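PDB 3G02: epoxide hydrolase from Aspergillus niger, which probably hydrolyses epoxides to vicinal diols, as alpha/beta-hydrolase-fold epoxide hydrolases do, here in a variant evolved for enantioselectivity. Local coordinates for residues 278-290 and 370-382. The protein carries 9 engineered substitutions. Sequence-based numbering, arbitrary orientation.
Sequences IGEKYLQWVDKPL and HAEGGHFAALERP
Trp285 turns the edge of its indole toward the face of the His375 ring, planes at 74°, where the segment running on from helix 271-284 packs on the histidine loop of this alpha/beta-hydrolase fold. The loop follows strand 362-369, at one edge of the sheet, and carries His375, predicted to be catalytic, whose ND1 bonds to Asp349 and whose side chain lies beside Asp193, the predicted nucleophile. With CG anti to the backbone N (chi1 175°), the His375 side chain runs beside that of Trp285, bringing CD2 within 3.5 Å of Trp285 CE3. The same CD2 sits over the centre of one face of the Phe376 ring; on the opposite face Tyr282 forms an offset stack, CE1 to Phe376 CZ 3.7 Å. Flat phenyl suits this slot between two rings, while Val286 CG1 packs against CD2 of Phe376.

Backbone amides and two carboxylates tie the loop to 285-288. His375 N gives a nearly straight bond to Trp285 O (2.9 Å), and Gly373 N reaches Asp287 OD2 on its anti side at 2.9 Å; Asp287 OD1 is salt-bridged to Lys348. Gly374 suits its place because a CB would clash with Trp285 O and Asp287 N. Glu380 is long enough to reach back from its helix, its OE2 accepting from Phe376 N. Its OE1 is gripped from opposite faces of the carboxylate plane by Asp287 N (2.8 Å) and Gly374 N (2.8 Å), and accepts a hydrogen bond from a water that itself accepts from Lys288 N.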
loop_
_atom_site.group_PDB
_atom_site.type_symbol
_atom_site.label_atom_id
_atom_site.label_comp_id
_atom_site.label_asym_id
_atom_site.label_seq_id
_atom_site.Cartn_x
_atom_site.Cartn_y
_atom_site.Cartn_z
ATOM N N ILE A 278 -10.028 -2.742 1.302
ATOM C CA ILE A 278 -10.790 -3.729 0.540
ATOM C C ILE A 278 -12.008 -3.090 -0.132
ATOM O O ILE A 278 -12.320 -3.393 -1.291
ATOM C CB ILE A 278 -11.181 -4.938 1.422
ATOM C CG1 ILE A 278 -9.916 -5.723 1.786
ATOM C CG2 ILE A 278 -12.208 -5.824 0.719
ATOM C CD1 ILE A 278 -10.147 -6.980 2.598
ATOM N N GLY A 279 -12.685 -2.201 0.592
ATOM C CA GLY A 279 -13.851 -1.507 0.056
ATOM C C GLY A 279 -13.545 -0.750 -1.220
ATOM O O GLY A 279 -14.367 -0.712 -2.132
ATOM N N GLU A 280 -12.354 -0.155 -1.300
ATOM C CA GLU A 280 -11.953 0.540 -2.526
ATOM C C GLU A 280 -12.103 -0.375 -3.734
ATOM O O GLU A 280 -12.561 0.054 -4.793
ATOM C CB GLU A 280 -10.516 1.035 -2.449
ATOM C CG GLU A 280 -10.137 1.914 -3.637
ATOM C CD GLU A 280 -8.647 1.979 -3.847
ATOM O OE1 GLU A 280 -7.944 2.498 -2.958
ATOM O OE2 GLU A 280 -8.176 1.518 -4.913
ATOM N N LYS A 281 -11.723 -1.636 -3.561
ATOM C CA LYS A 281 -11.763 -2.592 -4.664
ATOM C C LYS A 281 -13.179 -3.056 -4.985
ATOM O O LYS A 281 -13.533 -3.207 -6.151
ATOM C CB LYS A 281 -10.813 -3.769 -4.404
ATOM C CG LYS A 281 -9.362 -3.351 -4.082
ATOM C CD LYS A 281 -8.844 -2.222 -4.991
ATOM C CE LYS A 281 -7.363 -1.947 -4.750
ATOM N NZ LYS A 281 -6.862 -0.785 -5.554
ATOM N N TYR A 282 -14.004 -3.255 -3.959
ATOM C CA TYR A 282 -15.412 -3.551 -4.218
ATOM C C TYR A 282 -16.134 -2.394 -4.905
ATOM O O TYR A 282 -17.126 -2.614 -5.602
ATOM C CB TYR A 282 -16.143 -3.975 -2.944
ATOM C CG TYR A 282 -15.914 -5.422 -2.575
ATOM C CD1 TYR A 282 -16.506 -6.455 -3.308
ATOM C CD2 TYR A 282 -15.104 -5.763 -1.493
ATOM C CE1 TYR A 282 -16.296 -7.791 -2.975
ATOM C CE2 TYR A 282 -14.890 -7.097 -1.151
ATOM C CZ TYR A 282 -15.485 -8.102 -1.888
ATOM O OH TYR A 282 -15.273 -9.426 -1.557
ATOM N N LEU A 283 -15.635 -1.171 -4.727
ATOM C CA LEU A 283 -16.196 -0.018 -5.427
ATOM C C LEU A 283 -15.688 0.106 -6.861
ATOM O O LEU A 283 -16.465 0.358 -7.784
ATOM C CB LEU A 283 -15.884 1.271 -4.664
ATOM C CG LEU A 283 -16.604 1.497 -3.337
ATOM C CD1 LEU A 283 -16.046 2.743 -2.670
ATOM C CD2 LEU A 283 -18.114 1.616 -3.527
ATOM N N GLN A 284 -14.382 -0.058 -7.051
ATOM C CA GLN A 284 -13.761 0.244 -8.345
ATOM C C GLN A 284 -13.816 -0.888 -9.357
ATOM O O GLN A 284 -13.750 -0.644 -10.564
ATOM C CB GLN A 284 -12.302 0.667 -8.156
ATOM C CG GLN A 284 -12.122 1.968 -7.384
ATOM C CD GLN A 284 -10.706 2.509 -7.462
ATOM O OE1 GLN A 284 -9.804 1.866 -8.008
ATOM N NE2 GLN A 284 -10.505 3.701 -6.921
ATOM N N TRP A 285 -13.915 -2.122 -8.872
ATOM C CA TRP A 285 -13.713 -3.287 -9.726
ATOM C C TRP A 285 -14.982 -3.847 -10.356
ATOM O O TRP A 285 -14.908 -4.722 -11.217
ATOM C CB TRP A 285 -13.013 -4.379 -8.934
ATOM C CG TRP A 285 -11.576 -4.101 -8.631
ATOM C CD1 TRP A 285 -10.863 -2.964 -8.915
ATOM C CD2 TRP A 285 -10.672 -4.987 -7.962
ATOM N NE1 TRP A 285 -9.559 -3.105 -8.480
ATOM C CE2 TRP A 285 -9.420 -4.335 -7.889
ATOM C CE3 TRP A 285 -10.799 -6.277 -7.425
ATOM C CZ2 TRP A 285 -8.301 -4.933 -7.295
ATOM C CZ3 TRP A 285 -9.689 -6.870 -6.839
ATOM C CH2 TRP A 285 -8.456 -6.194 -6.775
ATOM N N VAL A 286 -16.133 -3.348 -9.917
ATOM C CA VAL A 286 -17.422 -3.822 -10.418
ATOM C C VAL A 286 -17.931 -2.964 -11.573
ATOM O O VAL A 286 -17.454 -1.846 -11.795
ATOM C CB VAL A 286 -18.494 -3.872 -9.295
ATOM C CG1 VAL A 286 -18.096 -4.859 -8.207
ATOM C CG2 VAL A 286 -18.748 -2.480 -8.705
ATOM N N ASP A 287 -18.900 -3.504 -12.308
ATOM C CA ASP A 287 -19.633 -2.731 -13.300
ATOM C C ASP A 287 -20.714 -1.930 -12.570
ATOM O O ASP A 287 -20.533 -0.738 -12.317
ATOM C CB ASP A 287 -20.224 -3.662 -14.363
ATOM C CG ASP A 287 -20.958 -2.916 -15.464
ATOM O OD1 ASP A 287 -21.007 -1.663 -15.442
ATOM O OD2 ASP A 287 -21.486 -3.603 -16.362
ATOM N N LYS A 288 -21.817 -2.587 -12.216
ATOM C CA LYS A 288 -22.869 -1.950 -11.424
ATOM C C LYS A 288 -22.490 -2.011 -9.942
ATOM O O LYS A 288 -21.994 -3.044 -9.475
ATOM C CB LYS A 288 -24.224 -2.630 -11.664
ATOM C CG LYS A 288 -24.672 -2.657 -13.127
ATOM C CD LYS A 288 -25.218 -1.312 -13.599
ATOM C CE LYS A 288 -25.535 -1.329 -15.095
ATOM N NZ LYS A 288 -26.586 -2.331 -15.454
ATOM N N PRO A 289 -22.713 -0.909 -9.200
ATOM C CA PRO A 289 -22.338 -0.895 -7.786
ATOM C C PRO A 289 -23.014 -2.005 -6.985
ATOM O O PRO A 289 -24.183 -2.330 -7.215
ATOM C CB PRO A 289 -22.818 0.481 -7.304
ATOM C CG PRO A 289 -22.865 1.315 -8.536
ATOM C CD PRO A 289 -23.303 0.378 -9.620
ATOM N N LEU A 290 -22.261 -2.592 -6.063
ATOM C CA LEU A 290 -22.807 -3.572 -5.141
ATOM C C LEU A 290 -23.571 -2.872 -4.022
ATOM O O LEU A 290 -23.287 -1.714 -3.701
ATOM C CB LEU A 290 -21.682 -4.419 -4.544
ATOM C CG LEU A 290 -20.923 -5.349 -5.488
ATOM C CD1 LEU A 290 -19.635 -5.798 -4.821
ATOM C CD2 LEU A 290 -21.763 -6.555 -5.909
ATOM N N HIS A 370 -19.243 -11.000 -23.008
ATOM C CA HIS A 370 -20.440 -10.431 -22.409
ATOM C C HIS A 370 -20.411 -8.919 -22.504
ATOM O O HIS A 370 -19.340 -8.309 -22.494
ATOM C CB HIS A 370 -20.600 -10.911 -20.968
ATOM C CG HIS A 370 -20.759 -12.393 -20.859
ATOM N ND1 HIS A 370 -21.959 -13.031 -21.084
ATOM C CD2 HIS A 370 -19.857 -13.369 -20.597
ATOM C CE1 HIS A 370 -21.795 -14.334 -20.943
ATOM N NE2 HIS A 370 -20.529 -14.565 -20.648
ATOM N N ALA A 371 -21.597 -8.330 -22.622
ATOM C CA ALA A 371 -21.745 -6.893 -22.826
ATOM C C ALA A 371 -21.555 -6.095 -21.541
ATOM O O ALA A 371 -21.205 -4.912 -21.586
ATOM C CB ALA A 371 -23.101 -6.587 -23.442
ATOM N N GLU A 372 -21.800 -6.739 -20.401
ATOM C CA GLU A 372 -21.674 -6.079 -19.102
ATOM C C GLU A 372 -21.095 -6.993 -18.023
ATOM O O GLU A 372 -20.955 -8.203 -18.221
ATOM C CB GLU A 372 -23.001 -5.446 -18.653
ATOM C CG GLU A 372 -24.253 -6.294 -18.819
ATOM C CD GLU A 372 -25.533 -5.455 -18.833
ATOM O OE1 GLU A 372 -25.499 -4.282 -18.400
ATOM O OE2 GLU A 372 -26.581 -5.971 -19.276
ATOM N N GLY A 373 -20.750 -6.395 -16.886
ATOM C CA GLY A 373 -20.134 -7.126 -15.789
ATOM C C GLY A 373 -18.683 -6.746 -15.573
ATOM O O GLY A 373 -17.932 -6.519 -16.526
ATOM N N GLY A 374 -18.294 -6.684 -14.304
ATOM C CA GLY A 374 -16.930 -6.354 -13.924
ATOM C C GLY A 374 -16.150 -7.552 -13.422
ATOM O O GLY A 374 -16.352 -8.684 -13.868
ATOM N N HIS A 375 -15.263 -7.293 -12.469
ATOM C CA HIS A 375 -14.322 -8.298 -11.993
ATOM C C HIS A 375 -14.943 -9.431 -11.177
ATOM O O HIS A 375 -14.518 -10.585 -11.290
ATOM C CB HIS A 375 -13.230 -7.623 -11.170
ATOM C CG HIS A 375 -12.279 -8.587 -10.540
ATOM N ND1 HIS A 375 -11.326 -9.266 -11.265
ATOM C CD2 HIS A 375 -12.149 -8.999 -9.258
ATOM C CE1 HIS A 375 -10.639 -10.049 -10.452
ATOM N NE2 HIS A 375 -11.118 -9.907 -9.229
ATOM N N PHE A 376 -15.918 -9.098 -10.337
ATOM C CA PHE A 376 -16.526 -10.081 -9.451
ATOM C C PHE A 376 -17.650 -10.826 -10.179
ATOM O O PHE A 376 -18.822 -10.742 -9.797
ATOM C CB PHE A 376 -17.028 -9.405 -8.170
ATOM C CG PHE A 376 -15.929 -8.810 -7.319
ATOM C CD1 PHE A 376 -15.199 -9.614 -6.451
ATOM C CD2 PHE A 376 -15.627 -7.456 -7.382
ATOM C CE1 PHE A 376 -14.177 -9.080 -5.667
ATOM C CE2 PHE A 376 -14.619 -6.909 -6.593
ATOM C CZ PHE A 376 -13.893 -7.725 -5.733
ATOM N N ALA A 377 -17.277 -11.564 -11.223
ATOM C CA ALA A 377 -18.243 -12.176 -12.135
ATOM C C ALA A 377 -19.294 -13.046 -11.449
ATOM O O ALA A 377 -20.474 -12.960 -11.777
ATOM C CB ALA A 377 -17.529 -12.959 -13.219
ATOM N N ALA A 378 -18.867 -13.875 -10.501
ATOM C CA ALA A 378 -19.802 -14.743 -9.778
ATOM C C ALA A 378 -20.836 -13.952 -8.974
ATOM O O ALA A 378 -21.979 -14.390 -8.839
ATOM C CB ALA A 378 -19.049 -15.721 -8.883
ATOM N N LEU A 379 -20.434 -12.793 -8.455
ATOM C CA LEU A 379 -21.345 -11.907 -7.726
ATOM C C LEU A 379 -22.183 -11.030 -8.644
ATOM O O LEU A 379 -23.361 -10.789 -8.378
ATOM C CB LEU A 379 -20.565 -10.992 -6.775
ATOM C CG LEU A 379 -19.973 -11.537 -5.481
ATOM C CD1 LEU A 379 -19.324 -10.398 -4.719
ATOM C CD2 LEU A 379 -21.041 -12.203 -4.626
ATOM N N GLU A 380 -21.561 -10.523 -9.705
ATOM C CA GLU A 380 -22.179 -9.515 -10.561
ATOM C C GLU A 380 -23.069 -10.132 -11.624
ATOM O O GLU A 380 -24.167 -9.630 -11.889
ATOM C CB GLU A 380 -21.100 -8.682 -11.248
ATOM C CG GLU A 380 -20.289 -7.793 -10.328
ATOM C CD GLU A 380 -19.281 -6.979 -11.096
ATOM O OE1 GLU A 380 -19.698 -6.184 -11.963
ATOM O OE2 GLU A 380 -18.071 -7.143 -10.847
ATOM N N ARG A 381 -22.578 -11.208 -12.241
ATOM C CA ARG A 381 -23.257 -11.851 -13.366
ATOM C C ARG A 381 -23.355 -13.366 -13.155
ATOM O O ARG A 381 -22.900 -14.137 -14.006
ATOM C CB ARG A 381 -22.520 -11.555 -14.685
ATOM C CG ARG A 381 -22.195 -10.083 -14.964
ATOM C CD ARG A 381 -23.431 -9.189 -14.991
ATOM N NE ARG A 381 -24.370 -9.558 -16.044
ATOM C CZ ARG A 381 -25.509 -8.916 -16.299
ATOM N NH1 ARG A 381 -25.865 -7.860 -15.580
ATOM N NH2 ARG A 381 -26.295 -9.334 -17.279
ATOM N N PRO A 382 -23.957 -13.798 -12.029
ATOM C CA PRO A 382 -23.983 -15.231 -11.729
ATOM C C PRO A 382 -24.682 -16.072 -12.796
ATOM O O PRO A 382 -24.216 -17.163 -13.112
ATOM C CB PRO A 382 -24.744 -15.303 -10.400
ATOM C CG PRO A 382 -25.537 -14.032 -10.339
ATOM C CD PRO A 382 -24.648 -13.017 -10.986
HETATM O O HOH W 1 -23.397 -5.667 -14.869
HETATM O O HOH W 2 -22.238 -5.499 -12.347
#